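Local coordinates for monomethylamine methyltransferase MtmB1 (Methanosarcina barkeri, PDB 1NTH), which catalyses the transfer of the methyl group from monomethylamine to the corrinoid cofactor of its partner protein MtmC, a step in methanogenesis from methylamine, at residues A[67-72]-A[275-280]; A[143-148]-A[191-196]. All coordinates share one frame; numbering follows the deposited sequence.

Contact 1: residues A[67-72]-A[275-280]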
loop_
_atom_site.group_PDB
_atom_site.type_symbol
_atom_site.label_atom_id
_atom_site.label_comp_id
_atom_site.label_asym_id
_atom_site.label_seq_id
_atom_site.Cartn_x
_atom_site.Cartn_y
_atom_site.Cartn_z
ATOM N N PHE A 67 -3.018 -42.105 -12.666
ATOM C CA PHE A 67 -2.554 -42.118 -11.285
ATOM C C PHE A 67 -1.443 -43.161 -11.146
ATOM O O PHE A 67 -0.389 -42.892 -10.568
ATOM C CB PHE A 67 -3.713 -42.481 -10.349
ATOM C CG PHE A 67 -3.383 -42.368 -8.881
ATOM C CD1 PHE A 67 -3.894 -41.319 -8.119
ATOM C CD2 PHE A 67 -2.583 -43.320 -8.254
ATOM C CE1 PHE A 67 -3.614 -41.222 -6.756
ATOM C CE2 PHE A 67 -2.295 -43.232 -6.893
ATOM C CZ PHE A 67 -2.814 -42.181 -6.139
ATOM N N GLU A 68 -1.684 -44.351 -11.691
ATOM C CA GLU A 68 -0.708 -45.433 -11.599
ATOM C C GLU A 68 0.568 -45.121 -12.371
ATOM O O GLU A 68 1.662 -45.510 -11.959
ATOM C CB GLU A 68 -1.323 -46.735 -12.122
ATOM C CG GLU A 68 -0.572 -47.989 -11.694
ATOM C CD GLU A 68 -1.214 -49.264 -12.214
ATOM O OE1 GLU A 68 -2.464 -49.333 -12.258
ATOM O OE2 GLU A 68 -0.469 -50.202 -12.567
ATOM N N MET A 69 0.433 -44.421 -13.491
ATOM C CA MET A 69 1.596 -44.039 -14.280
ATOM C C MET A 69 2.521 -43.185 -13.414
ATOM O O MET A 69 3.726 -43.429 -13.330
ATOM C CB MET A 69 1.137 -43.233 -15.498
ATOM C CG MET A 69 2.238 -42.812 -16.455
ATOM S SD MET A 69 2.793 -44.160 -17.519
ATOM C CE MET A 69 4.237 -43.430 -18.261
ATOM N N LEU A 70 1.953 -42.175 -12.766
ATOM C CA LEU A 70 2.748 -41.291 -11.922
ATOM C C LEU A 70 3.347 -42.027 -10.728
ATOM O O LEU A 70 4.520 -41.848 -10.403
ATOM C CB LEU A 70 1.884 -40.126 -11.426
ATOM C CG LEU A 70 2.619 -39.034 -10.644
ATOM C CD1 LEU A 70 3.695 -38.394 -11.517
ATOM C CD2 LEU A 70 1.610 -37.982 -10.188
ATOM N N LEU A 71 2.539 -42.860 -10.083
ATOM C CA LEU A 71 2.984 -43.611 -8.917
ATOM C C LEU A 71 4.098 -44.619 -9.201
ATOM O O LEU A 71 5.064 -44.721 -8.442
ATOM C CB LEU A 71 1.797 -44.342 -8.287
ATOM C CG LEU A 71 2.139 -45.271 -7.118
ATOM C CD1 LEU A 71 2.693 -44.464 -5.948
ATOM C CD2 LEU A 71 0.896 -46.033 -6.696
ATOM N N GLU A 72 3.966 -45.359 -10.296
ATOM C CA GLU A 72 4.951 -46.388 -10.638
ATOM C C GLU A 72 6.225 -45.872 -11.309
ATOM O O GLU A 72 7.314 -46.391 -11.059
ATOM C CB GLU A 72 4.308 -47.451 -11.525
ATOM C CG GLU A 72 3.178 -48.207 -10.853
ATOM C CD GLU A 72 3.632 -48.963 -9.618
ATOM O OE1 GLU A 72 4.622 -49.716 -9.715
ATOM O OE2 GLU A 72 2.995 -48.809 -8.553
ATOM N N THR A 275 -2.515 -39.773 -23.443
ATOM C CA THR A 275 -3.536 -39.258 -22.538
ATOM C C THR A 275 -3.257 -39.731 -21.112
ATOM O O THR A 275 -3.496 -39.004 -20.147
ATOM C CB THR A 275 -4.946 -39.696 -22.987
ATOM O OG1 THR A 275 -5.127 -39.355 -24.370
ATOM C CG2 THR A 275 -6.019 -38.979 -22.161
ATOM N N ILE A 276 -2.747 -40.953 -20.978
ATOM C CA ILE A 276 -2.401 -41.482 -19.666
ATOM C C ILE A 276 -1.328 -40.567 -19.073
ATOM O O ILE A 276 -1.391 -40.193 -17.902
ATOM C CB ILE A 276 -1.842 -42.924 -19.773
ATOM C CG1 ILE A 276 -2.969 -43.883 -20.156
ATOM C CG2 ILE A 276 -1.199 -43.346 -18.454
ATOM C CD1 ILE A 276 -2.500 -45.313 -20.401
ATOM N N VAL A 277 -0.349 -40.202 -19.894
ATOM C CA VAL A 277 0.722 -39.314 -19.454
ATOM C C VAL A 277 0.138 -37.949 -19.092
ATOM O O VAL A 277 0.525 -37.350 -18.086
ATOM C CB VAL A 277 1.788 -39.127 -20.565
ATOM C CG1 VAL A 277 2.700 -37.950 -20.236
ATOM C CG2 VAL A 277 2.610 -40.394 -20.703
ATOM N N ASP A 278 -0.794 -37.473 -19.911
ATOM C CA ASP A 278 -1.425 -36.174 -19.682
ATOM C C ASP A 278 -2.119 -36.145 -18.319
ATOM O O ASP A 278 -1.968 -35.185 -17.562
ATOM C CB ASP A 278 -2.436 -35.878 -20.791
ATOM C CG ASP A 278 -2.809 -34.410 -20.863
ATOM O OD1 ASP A 278 -2.378 -33.641 -19.977
ATOM O OD2 ASP A 278 -3.533 -34.029 -21.805
ATOM N N VAL A 279 -2.882 -37.189 -18.005
ATOM C CA VAL A 279 -3.559 -37.247 -16.711
ATOM C C VAL A 279 -2.504 -37.253 -15.607
ATOM O O VAL A 279 -2.638 -36.562 -14.596
ATOM C CB VAL A 279 -4.455 -38.510 -16.599
ATOM C CG1 VAL A 279 -4.946 -38.694 -15.163
ATOM C CG2 VAL A 279 -5.641 -38.375 -17.549
ATOM N N ALA A 280 -1.438 -38.021 -15.811
ATOM C CA ALA A 280 -0.368 -38.097 -14.829
ATOM C C ALA A 280 0.292 -36.740 -14.584
ATOM O O ALA A 280 0.645 -36.423 -13.448
ATOM C CB ALA A 280 0.687 -39.114 -15.276
#

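Contact 2: residues A[143-148]-A[191-196]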
loop_
_atom_site.group_PDB
_atom_site.type_symbol
_atom_site.label_atom_id
_atom_site.label_comp_id
_atom_site.label_asym_id
_atom_site.label_seq_id
_atom_site.Cartn_x
_atom_site.Cartn_y
_atom_site.Cartn_z
ATOM N N VAL A 143 0.588 -4.753 -30.092
ATOM C CA VAL A 143 0.160 -6.133 -30.266
ATOM C C VAL A 143 -0.646 -6.622 -29.068
ATOM O O VAL A 143 -1.703 -7.230 -29.229
ATOM C CB VAL A 143 1.366 -7.074 -30.481
ATOM C CG1 VAL A 143 0.926 -8.525 -30.367
ATOM C CG2 VAL A 143 1.972 -6.823 -31.861
ATOM N N HIS A 144 -0.159 -6.363 -27.861
ATOM C CA HIS A 144 -0.902 -6.818 -26.697
ATOM C C HIS A 144 -2.190 -6.029 -26.525
ATOM O O HIS A 144 -3.190 -6.561 -26.038
ATOM C CB HIS A 144 -0.034 -6.754 -25.442
ATOM C CG HIS A 144 1.036 -7.801 -25.413
ATOM N ND1 HIS A 144 2.248 -7.643 -26.050
ATOM C CD2 HIS A 144 1.043 -9.049 -24.889
ATOM C CE1 HIS A 144 2.956 -8.752 -25.920
ATOM N NE2 HIS A 144 2.249 -9.620 -25.221
ATOM N N MET A 145 -2.179 -4.768 -26.942
ATOM C CA MET A 145 -3.382 -3.953 -26.844
ATOM C C MET A 145 -4.484 -4.559 -27.704
ATOM O O MET A 145 -5.665 -4.427 -27.388
ATOM C CB MET A 145 -3.101 -2.508 -27.272
ATOM C CG MET A 145 -4.026 -1.496 -26.607
ATOM S SD MET A 145 -3.779 0.207 -27.147
ATOM C CE MET A 145 -2.038 0.445 -26.803
ATOM N N SER A 146 -4.106 -5.220 -28.795
ATOM C CA SER A 146 -5.106 -5.811 -29.677
ATOM C C SER A 146 -5.924 -6.888 -28.971
ATOM O O SER A 146 -7.004 -7.252 -29.433
ATOM C CB SER A 146 -4.461 -6.378 -30.952
ATOM O OG SER A 146 -3.814 -7.619 -30.726
ATOM N N TYR A 147 -5.413 -7.399 -27.853
ATOM C CA TYR A 147 -6.141 -8.404 -27.091
ATOM C C TYR A 147 -6.947 -7.730 -25.991
ATOM O O TYR A 147 -8.109 -8.072 -25.769
ATOM C CB TYR A 147 -5.189 -9.425 -26.463
ATOM C CG TYR A 147 -4.418 -10.228 -27.478
ATOM C CD1 TYR A 147 -3.235 -9.739 -28.023
ATOM C CD2 TYR A 147 -4.880 -11.475 -27.903
ATOM C CE1 TYR A 147 -2.522 -10.473 -28.965
ATOM C CE2 TYR A 147 -4.176 -12.218 -28.848
ATOM C CZ TYR A 147 -2.998 -11.712 -29.371
ATOM O OH TYR A 147 -2.274 -12.450 -30.280
ATOM N N ALA A 148 -6.332 -6.760 -25.317
ATOM C CA ALA A 148 -7.011 -6.049 -24.235
ATOM C C ALA A 148 -8.225 -5.286 -24.751
ATOM O O ALA A 148 -9.197 -5.104 -24.026
ATOM C CB ALA A 148 -6.046 -5.088 -23.546
ATOM N N CYS A 191 -2.677 -2.700 -21.418
ATOM C CA CYS A 191 -4.005 -2.973 -20.905
ATOM C C CYS A 191 -4.621 -1.673 -20.389
ATOM O O CYS A 191 -5.808 -1.433 -20.594
ATOM C CB CYS A 191 -3.922 -4.006 -19.786
ATOM S SG CYS A 191 -3.468 -5.667 -20.361
ATOM N N ALA A 192 -3.815 -0.842 -19.730
ATOM C CA ALA A 192 -4.307 0.431 -19.208
ATOM C C ALA A 192 -4.779 1.329 -20.348
ATOM O O ALA A 192 -5.802 2.014 -20.232
ATOM C CB ALA A 192 -3.217 1.124 -18.415
ATOM N N MET A 193 -4.035 1.331 -21.451
ATOM C CA MET A 193 -4.405 2.147 -22.603
ATOM C C MET A 193 -5.707 1.663 -23.228
ATOM O O MET A 193 -6.403 2.426 -23.902
ATOM C CB MET A 193 -3.282 2.148 -23.642
ATOM C CG MET A 193 -2.094 2.998 -23.219
ATOM S SD MET A 193 -0.860 3.159 -24.519
ATOM C CE MET A 193 -1.807 4.038 -25.731
ATOM N N ALA A 194 -6.038 0.395 -22.996
ATOM C CA ALA A 194 -7.275 -0.182 -23.513
ATOM C C ALA A 194 -8.406 0.007 -22.500
ATOM O O ALA A 194 -9.501 -0.525 -22.676
ATOM C CB ALA A 194 -7.081 -1.664 -23.813
ATOM N N GLY A 195 -8.124 0.756 -21.437
ATOM C CA GLY A 195 -9.126 1.015 -20.415
ATOM C C GLY A 195 -9.341 -0.115 -19.425
ATOM O O GLY A 195 -10.380 -0.186 -18.768
ATOM N N ARG A 196 -8.351 -0.996 -19.299
ATOM C CA ARG A 196 -8.461 -2.134 -18.389
ATOM C C ARG A 196 -7.124 -2.324 -17.668
ATOM O O ARG A 196 -6.462 -3.353 -17.822
ATOM C CB ARG A 196 -8.821 -3.382 -19.201
ATOM C CG ARG A 196 -10.020 -3.161 -20.128
ATOM C CD ARG A 196 -10.250 -4.347 -21.054
ATOM N NE ARG A 196 -10.710 -5.529 -20.327
ATOM C CZ ARG A 196 -10.869 -6.728 -20.878
ATOM N NH1 ARG A 196 -10.601 -6.912 -22.167
ATOM N NH2 ARG A 196 -11.297 -7.744 -20.140
#

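Contact 1: residues A[67-72]-A[275-280]
Met-69 and Leu-70 pack against Ile-276 and Ala-280 in a buried helix-helix contact made almost entirely by apolar side chains, where helix 56-73 of the N-terminal region lies against helix 271-288 of the barrel. The segment axes approach to 8.1 Å at a crossing angle of -71°, and the CA atoms of Leu-70 and Ala-280 are 5.3 Å apart, consistent with a small residue at the closest point. The methyl of Ala-280 faces the other helix between two side-chain roots, its CB 4.1 Å from Met-69 CB and 4.2 Å from Leu-70 CB. With CG anti to the backbone N (chi1 -174°), Leu-70 carries its branch methyls past the end of the same residue, and CD2 rests 3.7 Å from Ala-280 O, a van der Waals contact with the backbone. Met-69 also meets the branch methyl of Ile-276, with Met-69 CB 3.8 Å from Ile-276 CG2. Ile-32 and Leu-39 of helix 24-42 also touch Met-69. Helix 271-288 joins parallel strands 263-264 and 293-300, so this is an N-terminal helix packed on a helix of a TIM barrel.

Contact 2: residues A[143-148]-A[191-196]
Arg-196 reaches Ala-148, the last residue of helix 140-148, and followed outward it shows how a long side chain can bind the carbonyl end of a helix. From CB the chain starts with CG anti to the carbonyl carbon (chi1 -50°), and CD is the first atom to meet the other segment, 3.2 Å from Ala-148 O. There the chain bends (chi3 69°), which turns NE. NE and CZ pass the same oxygen at longer range, and NH1 closes on it with a hydrogen bond of 2.9 Å between Arg-196 NH1 and Ala-148 O. The oxygen lies at the guanidinium edge, near its plane, whereas the donor stands 31° out of the carbonyl plane. NH1 has a second, weak bond to Glu-150 O, and NH2 bonds Val-153 O. The positive charge may also be favoured by the nearby helix C-terminus.

Beside this polar grip, small side chains bring the two segments together: Ala-148 CB lies 3.6 Å from Ala-194 CB and 4.0 Å from Cys-191 CA. A Schellman motif ends helix 174-193, with Gly-195 as C-prime residue: Arg-196 N bonds Cys-191 O, and Gly-195 N bonds Ala-192 O. Arg-165 of a second subunit bonds Met-193 O. Helix 140-148 is the crossover of a beta-alpha-beta unit between parallel strands 125-128 and 155-156, and its end meets that of helix 174-193, the next long helix, with Ile-156 touching Cys-191.

Contacts 1 and 2 lie on opposite sides of the chain's centre, with their own centres 39 Å apart and nearest atoms about 23 Å apart. Along the chain the second is nested within the first: helix 56-73 comes before helices 140-148 and 174-193, and helix 271-288 follows them. They share no helix, but the parallel barrel sheet relates them, since helices 140-148 and 271-288 each connect strands of it. Contact 1 is a long-range closure that brings the N-terminal region onto the barrel; contact 2 joins helices closer in sequence, beside a second subunit. Together they illustrate a barrel packed against its own N-terminal helices at one side and another subunit at the other.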